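Local structure of NIF3-related protein (Bacillus cereus, 2GX8) at residues Leu71-Glu76 with Asn87-His92; Val166-Thr171 with Thr246-Glu251; Leu292-Ala297 with Val359-Lys364; Lys327-Tyr332 with Leu348-Val353. The protein is of unknown function but binds a pair of zinc ions in a conserved dimetal site and carries an inserted domain thought to be regulatory. All blocks are in the same frame, centred on the assembly; numbering follows the deposited sequence.

Contact 1 (Leu71-Glu76 with Asn87-His92). With ZN (zinc ion), chain M.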
loop_
_atom_site.group_PDB
_atom_site.type_symbol
_atom_site.label_atom_id
_atom_site.label_comp_id
_atom_site.label_asym_id
_atom_site.label_seq_id
_atom_site.Cartn_x
_atom_site.Cartn_y
_atom_site.Cartn_z
ATOM N N LEU C 71 11.441 0.831 -34.107
ATOM C CA LEU C 71 11.616 1.461 -32.812
ATOM C C LEU C 71 10.190 1.637 -32.227
ATOM O O LEU C 71 9.852 1.067 -31.180
ATOM C CB LEU C 71 12.397 2.777 -32.935
ATOM C CG LEU C 71 12.465 3.674 -31.687
ATOM C CD1 LEU C 71 13.210 2.984 -30.584
ATOM C CD2 LEU C 71 13.107 5.022 -31.967
ATOM N N ASP C 72 9.343 2.377 -32.940
ATOM C CA ASP C 72 7.960 2.617 -32.558
ATOM C C ASP C 72 7.052 1.920 -33.555
ATOM O O ASP C 72 7.309 2.008 -34.767
ATOM C CB ASP C 72 7.699 4.115 -32.640
ATOM C CG ASP C 72 8.625 4.893 -31.747
ATOM O OD1 ASP C 72 8.646 4.532 -30.555
ATOM O OD2 ASP C 72 9.319 5.854 -32.207
ATOM N N VAL C 73 6.021 1.214 -33.068
ATOM C CA VAL C 73 5.082 0.613 -33.992
ATOM C C VAL C 73 3.938 1.572 -34.225
ATOM O O VAL C 73 2.938 1.532 -33.531
ATOM C CB VAL C 73 4.522 -0.737 -33.516
ATOM C CG1 VAL C 73 3.593 -1.311 -34.571
ATOM C CG2 VAL C 73 5.644 -1.711 -33.199
ATOM N N THR C 74 4.102 2.468 -35.184
ATOM C CA THR C 74 3.052 3.431 -35.540
ATOM C C THR C 74 2.282 2.776 -36.672
ATOM O O THR C 74 2.685 1.718 -37.150
ATOM C CB THR C 74 3.669 4.711 -36.079
ATOM O OG1 THR C 74 4.423 4.394 -37.256
ATOM C CG2 THR C 74 4.623 5.298 -35.058
ATOM N N GLU C 75 1.187 3.381 -37.121
ATOM C CA GLU C 75 0.428 2.770 -38.204
ATOM C C GLU C 75 1.219 2.728 -39.531
ATOM O O GLU C 75 1.146 1.730 -40.257
ATOM C CB GLU C 75 -0.948 3.406 -38.384
ATOM C CG GLU C 75 -1.886 2.469 -39.132
ATOM C CD GLU C 75 -3.312 2.932 -39.147
ATOM O OE1 GLU C 75 -3.587 4.007 -38.577
ATOM O OE2 GLU C 75 -4.165 2.217 -39.723
ATOM N N GLU C 76 2.009 3.778 -39.799
ATOM C CA GLU C 76 2.807 3.865 -41.020
ATOM C C GLU C 76 3.851 2.766 -41.044
ATOM O O GLU C 76 4.225 2.300 -42.118
ATOM C CB GLU C 76 3.468 5.239 -41.201
ATOM C CG GLU C 76 2.540 6.415 -41.535
ATOM C CD GLU C 76 1.700 6.928 -40.348
ATOM O OE1 GLU C 76 2.036 6.636 -39.175
ATOM O OE2 GLU C 76 0.697 7.648 -40.594
ATOM N N ASN C 87 5.470 -10.585 -41.560
ATOM C CA ASN C 87 4.397 -10.918 -40.637
ATOM C C ASN C 87 4.855 -10.963 -39.186
ATOM O O ASN C 87 4.200 -11.593 -38.345
ATOM C CB ASN C 87 3.670 -12.209 -41.067
ATOM C CG ASN C 87 4.592 -13.397 -41.161
ATOM O OD1 ASN C 87 5.806 -13.251 -41.153
ATOM N ND2 ASN C 87 4.013 -14.592 -41.259
ATOM N N VAL C 88 5.997 -10.318 -38.918
ATOM C CA VAL C 88 6.557 -10.179 -37.574
ATOM C C VAL C 88 7.332 -8.887 -37.511
ATOM O O VAL C 88 8.259 -8.666 -38.318
ATOM C CB VAL C 88 7.572 -11.278 -37.157
ATOM C CG1 VAL C 88 8.155 -10.948 -35.778
ATOM C CG2 VAL C 88 6.947 -12.699 -37.129
ATOM N N ILE C 89 6.967 -8.044 -36.545
ATOM C CA ILE C 89 7.696 -6.818 -36.301
ATOM C C ILE C 89 8.398 -6.894 -34.929
ATOM O O ILE C 89 7.750 -7.166 -33.893
ATOM C CB ILE C 89 6.766 -5.573 -36.311
ATOM C CG1 ILE C 89 6.015 -5.459 -37.653
ATOM C CG2 ILE C 89 7.561 -4.361 -36.030
ATOM C CD1 ILE C 89 4.992 -4.271 -37.749
ATOM N N ILE C 90 9.714 -6.700 -34.919
ATOM C CA ILE C 90 10.433 -6.660 -33.663
ATOM C C ILE C 90 10.622 -5.203 -33.355
ATOM O O ILE C 90 11.344 -4.489 -34.060
ATOM C CB ILE C 90 11.781 -7.369 -33.720
ATOM C CG1 ILE C 90 11.570 -8.852 -33.874
ATOM C CG2 ILE C 90 12.567 -7.152 -32.414
ATOM C CD1 ILE C 90 12.846 -9.598 -34.034
ATOM N N ALA C 91 9.968 -4.757 -32.289
ATOM C CA ALA C 91 9.995 -3.355 -31.896
ATOM C C ALA C 91 10.648 -3.153 -30.561
ATOM O O ALA C 91 10.496 -3.995 -29.677
ATOM C CB ALA C 91 8.584 -2.830 -31.827
ATOM N N HIS C 92 11.308 -2.001 -30.400
ATOM C CA HIS C 92 12.013 -1.659 -29.205
ATOM C C HIS C 92 11.085 -1.145 -28.132
ATOM O O HIS C 92 11.222 -1.525 -26.964
ATOM C CB HIS C 92 13.058 -0.594 -29.525
ATOM C CG HIS C 92 13.912 -0.211 -28.366
ATOM N ND1 HIS C 92 14.528 -1.143 -27.558
ATOM C CD2 HIS C 92 14.319 1.000 -27.919
ATOM C CE1 HIS C 92 15.237 -0.521 -26.636
ATOM N NE2 HIS C 92 15.133 0.777 -26.838
HETATM ZN ZN ZN M . 15.515 2.085 -25.065
#
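The imidazole of His92 meets Leu71 at its edge: Leu71 CD1 lies near the ring plane, 3.5 Å from His92 CD2, while the ring of His127 completes an edge-to-face pair from elsewhere in the chain. The side chains of Leu71 and His92 lie side by side, pointing the same way. In His92, CG lies opposite the backbone N (chi1 -177°), carrying NE2 out to the zinc ion, 2.2 Å away. The other ring nitrogen, ND1, is hydrogen-bonded to the carbonyl O of Ala126. With one nitrogen on the metal and the other on a carbonyl, the ring can hardly rotate, and the bond at ND1 probably makes NE2 a stronger ligand. Histidine suits this place because it offers both nitrogens, and leucine because its methyl packs on the ring's carbon edge and offers no ligand to the metal.

Further along, Val73 points its CG2 branch at the strand. Val73 CG2 sits 3.4 Å from Ala91 CB, tighter than a usual carbon contact, and 4.3 Å from Ile89 CG2. The small alanine lets the loop come this close, and beta-branched Ile89 suits a strand.

Thr74 then starts helix 75-84 as its N-cap. The segments belong to the beta-alpha-beta unit of strand 66-70, helix 75-84 and strand 88-91, where the chain along parallel strand 88-91 leads to a histidine of the dimetal site; Asp131 and Glu360 complete this zinc's protein ligands.

Contact 2 (Val166-Thr171 with Thr246-Glu251)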
loop_
_atom_site.group_PDB
_atom_site.type_symbol
_atom_site.label_atom_id
_atom_site.label_comp_id
_atom_site.label_asym_id
_atom_site.label_seq_id
_atom_site.Cartn_x
_atom_site.Cartn_y
_atom_site.Cartn_z
ATOM N N VAL C 166 32.298 -31.853 -11.085
ATOM C CA VAL C 166 31.806 -33.156 -11.547
ATOM C C VAL C 166 32.900 -34.227 -11.291
ATOM O O VAL C 166 34.105 -33.931 -11.299
ATOM C CB VAL C 166 31.304 -33.071 -13.013
ATOM C CG1 VAL C 166 32.473 -32.808 -13.990
ATOM C CG2 VAL C 166 30.491 -34.339 -13.438
ATOM N N PHE C 167 32.486 -35.456 -11.011
ATOM C CA PHE C 167 33.429 -36.564 -10.714
ATOM C C PHE C 167 33.365 -37.555 -11.853
ATOM O O PHE C 167 32.286 -38.048 -12.171
ATOM C CB PHE C 167 33.055 -37.192 -9.366
ATOM C CG PHE C 167 33.027 -36.188 -8.248
ATOM C CD1 PHE C 167 31.881 -35.452 -7.984
ATOM C CD2 PHE C 167 34.164 -35.923 -7.517
ATOM C CE1 PHE C 167 31.858 -34.484 -6.962
ATOM C CE2 PHE C 167 34.144 -34.974 -6.514
ATOM C CZ PHE C 167 33.001 -34.248 -6.249
ATOM N N VAL C 168 34.512 -37.822 -12.483
ATOM C CA VAL C 168 34.560 -38.626 -13.705
ATOM C C VAL C 168 35.743 -39.587 -13.688
ATOM O O VAL C 168 36.819 -39.221 -13.228
ATOM C CB VAL C 168 34.790 -37.723 -14.972
ATOM C CG1 VAL C 168 34.476 -38.482 -16.261
ATOM C CG2 VAL C 168 33.951 -36.466 -14.956
ATOM N N PRO C 169 35.558 -40.827 -14.172
ATOM C CA PRO C 169 36.738 -41.678 -14.299
ATOM C C PRO C 169 37.752 -41.069 -15.299
ATOM O O PRO C 169 37.349 -40.404 -16.260
ATOM C CB PRO C 169 36.153 -42.977 -14.864
ATOM C CG PRO C 169 34.879 -42.566 -15.521
ATOM C CD PRO C 169 34.339 -41.544 -14.586
ATOM N N VAL C 170 39.047 -41.289 -15.049
ATOM C CA VAL C 170 40.155 -40.774 -15.888
ATOM C C VAL C 170 39.995 -41.158 -17.354
ATOM O O VAL C 170 40.470 -40.443 -18.249
ATOM C CB VAL C 170 41.578 -41.214 -15.361
ATOM C CG1 VAL C 170 42.681 -40.647 -16.234
ATOM C CG2 VAL C 170 41.820 -40.769 -13.883
ATOM N N THR C 171 39.315 -42.276 -17.609
ATOM C CA THR C 171 39.051 -42.700 -18.984
ATOM C C THR C 171 38.165 -41.685 -19.700
ATOM O O THR C 171 38.325 -41.443 -20.887
ATOM C CB THR C 171 38.379 -44.086 -19.063
ATOM O OG1 THR C 171 37.180 -44.094 -18.279
ATOM C CG2 THR C 171 39.317 -45.176 -18.571
ATOM N N THR C 246 25.731 -36.065 -20.941
ATOM C CA THR C 246 25.811 -36.838 -22.175
ATOM C C THR C 246 27.205 -37.460 -22.354
ATOM O O THR C 246 27.325 -38.693 -22.628
ATOM C CB THR C 246 25.446 -35.984 -23.408
ATOM O OG1 THR C 246 24.212 -35.294 -23.168
ATOM C CG2 THR C 246 25.296 -36.867 -24.640
ATOM N N ALA C 247 28.247 -36.613 -22.146
ATOM C CA ALA C 247 29.640 -37.040 -22.329
ATOM C C ALA C 247 30.078 -38.015 -21.264
ATOM O O ALA C 247 30.939 -38.877 -21.495
ATOM C CB ALA C 247 30.558 -35.836 -22.328
ATOM N N HIS C 248 29.483 -37.864 -20.085
ATOM C CA HIS C 248 29.806 -38.705 -18.946
ATOM C C HIS C 248 29.342 -40.124 -19.240
ATOM O O HIS C 248 28.220 -40.332 -19.698
ATOM C CB HIS C 248 29.160 -38.147 -17.665
ATOM C CG HIS C 248 29.847 -38.578 -16.402
ATOM N ND1 HIS C 248 29.585 -39.780 -15.783
ATOM C CD2 HIS C 248 30.793 -37.965 -15.648
ATOM C CE1 HIS C 248 30.341 -39.890 -14.706
ATOM N NE2 HIS C 248 31.085 -38.804 -14.603
ATOM N N PRO C 249 30.221 -41.101 -18.994
ATOM C CA PRO C 249 29.952 -42.506 -19.239
ATOM C C PRO C 249 28.897 -43.094 -18.316
ATOM O O PRO C 249 28.332 -44.148 -18.626
ATOM C CB PRO C 249 31.302 -43.174 -18.944
ATOM C CG PRO C 249 31.966 -42.257 -17.987
ATOM C CD PRO C 249 31.574 -40.893 -18.452
ATOM N N TYR C 250 28.643 -42.444 -17.185
ATOM C CA TYR C 250 27.667 -42.973 -16.253
ATOM C C TYR C 250 26.262 -42.490 -16.535
ATOM O O TYR C 250 26.047 -41.485 -17.224
ATOM C CB TYR C 250 28.034 -42.711 -14.792
ATOM C CG TYR C 250 29.301 -43.385 -14.335
ATOM C CD1 TYR C 250 29.783 -44.518 -14.986
ATOM C CD2 TYR C 250 29.965 -42.942 -13.189
ATOM C CE1 TYR C 250 30.932 -45.150 -14.557
ATOM C CE2 TYR C 250 31.112 -43.566 -12.740
ATOM C CZ TYR C 250 31.592 -44.676 -13.426
ATOM O OH TYR C 250 32.729 -45.324 -12.979
ATOM N N GLU C 251 25.309 -43.247 -16.006
ATOM C CA GLU C 251 23.903 -42.941 -16.171
ATOM C C GLU C 251 23.472 -42.100 -14.985
ATOM O O GLU C 251 22.841 -41.054 -15.148
ATOM C CB GLU C 251 23.097 -44.234 -16.403
ATOM C CG GLU C 251 23.322 -44.765 -17.838
ATOM C CD GLU C 251 22.799 -46.167 -18.093
ATOM O OE1 GLU C 251 23.260 -47.130 -17.428
ATOM O OE2 GLU C 251 21.963 -46.308 -19.010
#
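His248 pushes its ring against the end of strand 150-168, where Val168 and the carbonyl of Phe167 receive it. The imidazole edge carrying CD2 and NE2 fits against the forked side chain of Val168: CG2 lies near the ring plane, 3.6 Å from His248 CD2, and CG1 is 3.8 Å from the same carbon. Histidine and valine slide past each other in opposite directions, the CD2-NE2 edge lying against CB and both methyls. Setting CG anti to the backbone N (chi1 -157°) swings the ring toward the strand, and NE2 donates to Phe167 O at 2.8 Å, with an N-H...O angle of 154°. The other nitrogen, ND1, accepts the backbone N of Tyr250 at 3.2 Å. Used as donor and acceptor at once, the imidazole bridges the strand and its own segment, consistent with a neutral histidine carrying its proton on NE2.

Helix 237-247 ends just before His248, and the contact ties this exit to the point where strand 150-168 gives way to helix 170-182. Helix 170-182 packs on the strand, and Ala247 touches Ala179 of that helix. The order strand 150-168, helix 170-182, strands 194-206 and 221-233, helix 237-247, strand 255-260 is the beta-alpha-beta-beta-alpha-beta topology of a ferredoxin-like fold.

Two prolines form the next bump and hollow. Pro169 and Pro249 pass each other in opposite directions with their CG atoms 3.8 Å apart; the rigid rings offer fixed apolar surfaces to each other. Pro249 CD also rests over one face of the His248 ring, toward its rim. Pro169 CD lies obliquely to the Tyr250 ring, 4.2 Å from Tyr250 CE2.

Contact 3 (Leu292-Ala297 with Val359-Lys364); sequences LDVKGA and VEKVMK. With ZN (zinc ion), chain M; ZN (zinc ion), chain L.
The loop after helix 281-292 passes a 3-10 turn at 359-361, closest where the CA atoms of Leu292 and Val359 are 6.4 Å apart; Asp293 leaves the helix with positive phi. Leu292 and Val359 make the apolar half. Leu292 CD1 reaches Val359 CB at 4.0 Å and lies almost equally near both its methyls, so one leucine tip is set against the valine's fork. Val294 adds a second methyl, its CG1 3.8 Å from Val359 CG1, the two side chains crossing at about a right angle.

Lys361 supplies the polar half. Its CG lies between the backbone N and the carbonyl carbon (chi1 66°), which turns the chain toward the loop; the chain then runs extended until a bend at chi4 places the ammonium. Lys361 NZ donates to Leu292 O at 3.1 Å, nearly in line with the carbonyl (C=O...N angle 163°). A long, flexible lysine suits a carbonyl at a helix end, where the helix dipole would probably add to the attraction. Asp293 carries the opposite charge nearby, though its OD1 salt-bridges Lys295 NZ, with a weak hydrogen bond.

Glu360, between Val359 and Lys361, turns the other way and bridges both zinc ions, OE2 2.2 Å from the one shared with His92 and Asp131, OE1 2.5 Å from the one shared with His93 and His357. Holding Val359 and Lys361 to the loop probably helps position this bridging carboxylate.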
loop_
_atom_site.group_PDB
_atom_site.type_symbol
_atom_site.label_atom_id
_atom_site.label_comp_id
_atom_site.label_asym_id
_atom_site.label_seq_id
_atom_site.Cartn_x
_atom_site.Cartn_y
_atom_site.Cartn_z
ATOM N N LEU C 292 24.654 11.571 -34.630
ATOM C CA LEU C 292 23.381 10.885 -34.383
ATOM C C LEU C 292 22.252 11.261 -35.348
ATOM O O LEU C 292 21.129 10.821 -35.142
ATOM C CB LEU C 292 22.914 11.088 -32.953
ATOM C CG LEU C 292 23.870 10.626 -31.848
ATOM C CD1 LEU C 292 23.177 10.748 -30.488
ATOM C CD2 LEU C 292 24.338 9.212 -32.085
ATOM N N ASP C 293 22.561 12.065 -36.375
ATOM C CA ASP C 293 21.636 12.439 -37.449
ATOM C C ASP C 293 20.384 13.159 -36.971
ATOM O O ASP C 293 19.260 12.735 -37.253
ATOM C CB ASP C 293 21.278 11.206 -38.311
ATOM C CG ASP C 293 20.521 11.566 -39.613
ATOM O OD1 ASP C 293 20.507 12.747 -40.031
ATOM O OD2 ASP C 293 19.951 10.639 -40.240
ATOM N N VAL C 294 20.573 14.244 -36.230
ATOM C CA VAL C 294 19.450 15.054 -35.792
ATOM C C VAL C 294 19.611 16.516 -36.215
ATOM O O VAL C 294 20.735 17.037 -36.316
ATOM C CB VAL C 294 19.139 14.917 -34.281
ATOM C CG1 VAL C 294 18.657 13.495 -33.972
ATOM C CG2 VAL C 294 20.310 15.278 -33.447
ATOM N N LYS C 295 18.484 17.173 -36.472
ATOM C CA LYS C 295 18.524 18.557 -36.892
ATOM C C LYS C 295 18.737 19.529 -35.740
ATOM O O LYS C 295 19.367 20.563 -35.906
ATOM C CB LYS C 295 17.297 18.873 -37.748
ATOM C CG LYS C 295 17.179 17.922 -38.969
ATOM C CD LYS C 295 18.436 18.002 -39.903
ATOM C CE LYS C 295 18.518 16.846 -40.939
ATOM N NZ LYS C 295 18.637 15.482 -40.302
ATOM N N GLY C 296 18.250 19.194 -34.559
ATOM C CA GLY C 296 18.455 20.063 -33.409
ATOM C C GLY C 296 18.649 19.322 -32.103
ATOM O O GLY C 296 18.340 18.146 -32.002
ATOM N N ALA C 297 19.175 20.012 -31.095
ATOM C CA ALA C 297 19.342 19.434 -29.753
ATOM C C ALA C 297 19.165 20.541 -28.711
ATOM O O ALA C 297 19.160 21.721 -29.064
ATOM C CB ALA C 297 20.729 18.753 -29.587
ATOM N N VAL C 359 16.848 9.147 -30.939
ATOM C CA VAL C 359 18.167 8.742 -31.419
ATOM C C VAL C 359 18.404 7.237 -31.221
ATOM O O VAL C 359 19.378 6.690 -31.715
ATOM C CB VAL C 359 19.339 9.587 -30.822
ATOM C CG1 VAL C 359 19.095 11.060 -31.069
ATOM C CG2 VAL C 359 19.530 9.325 -29.342
ATOM N N GLU C 360 17.518 6.583 -30.475
ATOM C CA GLU C 360 17.561 5.130 -30.293
ATOM C C GLU C 360 17.221 4.389 -31.571
ATOM O O GLU C 360 17.275 3.182 -31.625
ATOM C CB GLU C 360 16.541 4.688 -29.272
ATOM C CG GLU C 360 16.930 5.022 -27.896
ATOM C CD GLU C 360 15.959 4.400 -26.916
ATOM O OE1 GLU C 360 14.735 4.431 -27.176
ATOM O OE2 GLU C 360 16.427 3.856 -25.895
ATOM N N LYS C 361 16.832 5.133 -32.590
ATOM C CA LYS C 361 16.516 4.586 -33.887
ATOM C C LYS C 361 17.711 3.802 -34.470
ATOM O O LYS C 361 17.538 3.020 -35.400
ATOM C CB LYS C 361 16.123 5.746 -34.805
ATOM C CG LYS C 361 17.283 6.696 -35.087
ATOM C CD LYS C 361 16.876 7.764 -36.050
ATOM C CE LYS C 361 18.042 8.678 -36.435
ATOM N NZ LYS C 361 18.256 9.789 -35.509
ATOM N N VAL C 362 18.919 4.002 -33.917
ATOM C CA VAL C 362 20.152 3.321 -34.410
ATOM C C VAL C 362 20.045 1.832 -34.215
ATOM O O VAL C 362 20.747 1.038 -34.805
ATOM C CB VAL C 362 21.393 3.779 -33.651
ATOM C CG1 VAL C 362 21.759 5.173 -34.062
ATOM C CG2 VAL C 362 21.160 3.671 -32.130
ATOM N N MET C 363 19.125 1.480 -33.349
ATOM C CA MET C 363 18.869 0.120 -32.987
ATOM C C MET C 363 18.219 -0.692 -34.112
ATOM O O MET C 363 18.335 -1.903 -34.135
ATOM C CB MET C 363 18.099 0.162 -31.657
ATOM C CG MET C 363 17.081 -0.849 -31.418
ATOM S SD MET C 363 15.536 -0.452 -32.255
ATOM C CE MET C 363 15.033 -2.193 -32.359
ATOM N N LYS C 364 17.574 -0.026 -35.068
ATOM C CA LYS C 364 16.920 -0.762 -36.158
ATOM C C LYS C 364 17.925 -1.384 -37.098
ATOM O O LYS C 364 17.831 -2.565 -37.381
ATOM C CB LYS C 364 16.025 0.120 -37.002
ATOM C CG LYS C 364 15.062 1.007 -36.289
ATOM C CD LYS C 364 14.375 1.744 -37.397
ATOM C CE LYS C 364 14.180 3.155 -37.069
ATOM N NZ LYS C 364 13.706 3.860 -38.269
HETATM ZN ZN ZN M . 15.515 2.085 -25.065
HETATM ZN ZN ZN L . 13.010 4.252 -25.372
#

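Contact 4 (Lys327-Tyr332 with Leu348-Val353); sequences KGADVY and LGLNIV
Leu350 lies against Ala329 and Tyr332 where two parallel strands begin, the outer parts of the beta-alpha-beta unit made by strand 331-335, helix 339-348 and strand 351-354. From CB the leucine runs to CG, anti to the backbone N (chi1 -179°), and CG lies 4.1 Å from Tyr332 CB. There it forks: CD1 turns back to Ala329, 4.0 Å from its CB, while CD2 goes on to Tyr332, 3.9 Å from CB and within touch of ring atom CD1. A leucine suits the place because its two methyls can serve two neighbours, and a small alanine leaves room for one of them.

Ile352 CD1 also approaches the Tyr332 ring, whose far end is held by a hydrogen bond from OH to Gly317 O. Beyond the side chain of Tyr332, helix 321-326 packs. The opposite face of the sheet bears Val331 and Asn351; Val331 CG2 also meets Val353 CG2 at 3.9 Å, and helix 281-292 covers these residues.

Gly349, with positive phi, is the C-prime residue of the Schellman motif that closes helix 339-348, and Gly328 closes helix 321-326 with a Schellman motif of its own; glycine tolerates backbone angles that would press a side chain against the preceding carbonyl.

The strands are joined in register, Val331 beside Asn351 and Tyr332 beside Ile352. Asn351 N gives a weak bond to Asp330 O, and Tyr332 N a shorter but bent one to Asn351 O at 2.8 Å, 138° at the hydrogen. Next, Val353 N donates to Tyr332 O at 3.0 Å, its N-H...O angle 158°.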
loop_
_atom_site.group_PDB
_atom_site.type_symbol
_atom_site.label_atom_id
_atom_site.label_comp_id
_atom_site.label_asym_id
_atom_site.label_seq_id
_atom_site.Cartn_x
_atom_site.Cartn_y
_atom_site.Cartn_z
ATOM N N LYS C 327 30.527 8.842 -11.840
ATOM C CA LYS C 327 31.491 8.219 -12.748
ATOM C C LYS C 327 32.387 9.253 -13.478
ATOM O O LYS C 327 33.239 8.888 -14.292
ATOM C CB LYS C 327 30.768 7.380 -13.788
ATOM C CG LYS C 327 29.938 6.231 -13.253
ATOM C CD LYS C 327 30.804 5.122 -12.755
ATOM C CE LYS C 327 30.024 3.825 -12.617
ATOM N NZ LYS C 327 29.587 3.212 -13.927
ATOM N N GLY C 328 32.172 10.540 -13.227
ATOM C CA GLY C 328 33.039 11.570 -13.796
ATOM C C GLY C 328 32.768 12.167 -15.165
ATOM O O GLY C 328 33.638 12.827 -15.709
ATOM N N ALA C 329 31.573 11.980 -15.714
ATOM C CA ALA C 329 31.231 12.535 -17.020
ATOM C C ALA C 329 31.344 14.031 -16.994
ATOM O O ALA C 329 31.138 14.672 -15.958
ATOM C CB ALA C 329 29.798 12.130 -17.421
ATOM N N ASP C 330 31.707 14.581 -18.147
ATOM C CA ASP C 330 31.835 16.019 -18.359
ATOM C C ASP C 330 30.535 16.480 -18.993
ATOM O O ASP C 330 30.134 17.640 -18.824
ATOM C CB ASP C 330 32.985 16.324 -19.322
ATOM C CG ASP C 330 34.346 16.147 -18.689
ATOM O OD1 ASP C 330 34.536 16.590 -17.530
ATOM O OD2 ASP C 330 35.247 15.594 -19.366
ATOM N N VAL C 331 29.897 15.558 -19.718
ATOM C CA VAL C 331 28.669 15.803 -20.442
ATOM C C VAL C 331 27.843 14.514 -20.481
ATOM O O VAL C 331 28.393 13.422 -20.521
ATOM C CB VAL C 331 28.957 16.264 -21.894
ATOM C CG1 VAL C 331 29.650 15.193 -22.646
ATOM C CG2 VAL C 331 27.665 16.646 -22.634
ATOM N N TYR C 332 26.528 14.645 -20.502
ATOM C CA TYR C 332 25.637 13.484 -20.536
ATOM C C TYR C 332 24.661 13.594 -21.714
ATOM O O TYR C 332 23.920 14.545 -21.808
ATOM C CB TYR C 332 24.931 13.364 -19.176
ATOM C CG TYR C 332 23.936 12.207 -18.973
ATOM C CD1 TYR C 332 22.800 12.397 -18.188
ATOM C CD2 TYR C 332 24.130 10.936 -19.553
ATOM C CE1 TYR C 332 21.875 11.354 -17.959
ATOM C CE2 TYR C 332 23.173 9.861 -19.336
ATOM C CZ TYR C 332 22.059 10.102 -18.543
ATOM O OH TYR C 332 21.099 9.112 -18.280
ATOM N N LEU C 348 24.908 19.743 -10.111
ATOM C CA LEU C 348 25.928 18.701 -9.973
ATOM C C LEU C 348 27.208 19.126 -10.705
ATOM O O LEU C 348 28.294 18.657 -10.386
ATOM C CB LEU C 348 25.456 17.374 -10.556
ATOM C CG LEU C 348 24.312 16.618 -9.878
ATOM C CD1 LEU C 348 23.934 15.401 -10.709
ATOM C CD2 LEU C 348 24.688 16.203 -8.448
ATOM N N GLY C 349 27.066 20.032 -11.668
ATOM C CA GLY C 349 28.178 20.456 -12.519
ATOM C C GLY C 349 28.244 19.552 -13.751
ATOM O O GLY C 349 29.303 19.377 -14.335
ATOM N N LEU C 350 27.099 18.976 -14.150
ATOM C CA LEU C 350 27.022 18.082 -15.302
ATOM C C LEU C 350 26.398 18.741 -16.537
ATOM O O LEU C 350 25.272 19.259 -16.481
ATOM C CB LEU C 350 26.192 16.839 -14.940
ATOM C CG LEU C 350 26.004 15.770 -16.010
ATOM C CD1 LEU C 350 27.296 15.015 -16.263
ATOM C CD2 LEU C 350 24.914 14.803 -15.562
ATOM N N ASN C 351 27.109 18.705 -17.660
ATOM C CA ASN C 351 26.575 19.228 -18.889
ATOM C C ASN C 351 25.679 18.176 -19.512
ATOM O O ASN C 351 25.806 16.993 -19.203
ATOM C CB ASN C 351 27.700 19.570 -19.828
ATOM C CG ASN C 351 28.569 20.670 -19.295
ATOM O OD1 ASN C 351 28.141 21.475 -18.456
ATOM N ND2 ASN C 351 29.775 20.737 -19.790
ATOM N N ILE C 352 24.778 18.609 -20.383
ATOM C CA ILE C 352 23.849 17.698 -20.998
ATOM C C ILE C 352 23.617 18.090 -22.422
ATOM O O ILE C 352 23.577 19.264 -22.735
ATOM C CB ILE C 352 22.463 17.733 -20.280
ATOM C CG1 ILE C 352 22.656 17.635 -18.760
ATOM C CG2 ILE C 352 21.494 16.683 -20.851
ATOM C CD1 ILE C 352 21.845 16.621 -18.123
ATOM N N VAL C 353 23.528 17.099 -23.293
ATOM C CA VAL C 353 23.078 17.333 -24.646
ATOM C C VAL C 353 21.897 16.370 -24.819
ATOM O O VAL C 353 22.044 15.208 -24.572
ATOM C CB VAL C 353 24.121 17.019 -25.684
ATOM C CG1 VAL C 353 23.514 17.236 -27.030
ATOM C CG2 VAL C 353 25.402 17.948 -25.498
#

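Contacts 1 and 3 meet at the dimetal site. Their centres are 17 Å apart, and His92 of contact 1 and Glu360 of contact 3 bind the same zinc ion, His92 NE2 standing 3.5 Å from Glu360 OE2; Met363 packs on the same histidine. Contact 4 is nested in the chain between the two segments of contact 3, its centre 20 Å away, and Val353 CG1 touches Ala297 CB at 4.1 Å. It keeps about 13 Å, nearest atoms, from contact 1. Contact 2 stands apart, its centre 49 Å from contact 1 and 54 Å from contact 3, although it reaches the same extended sheet as contact 4, 55 Å away between centres.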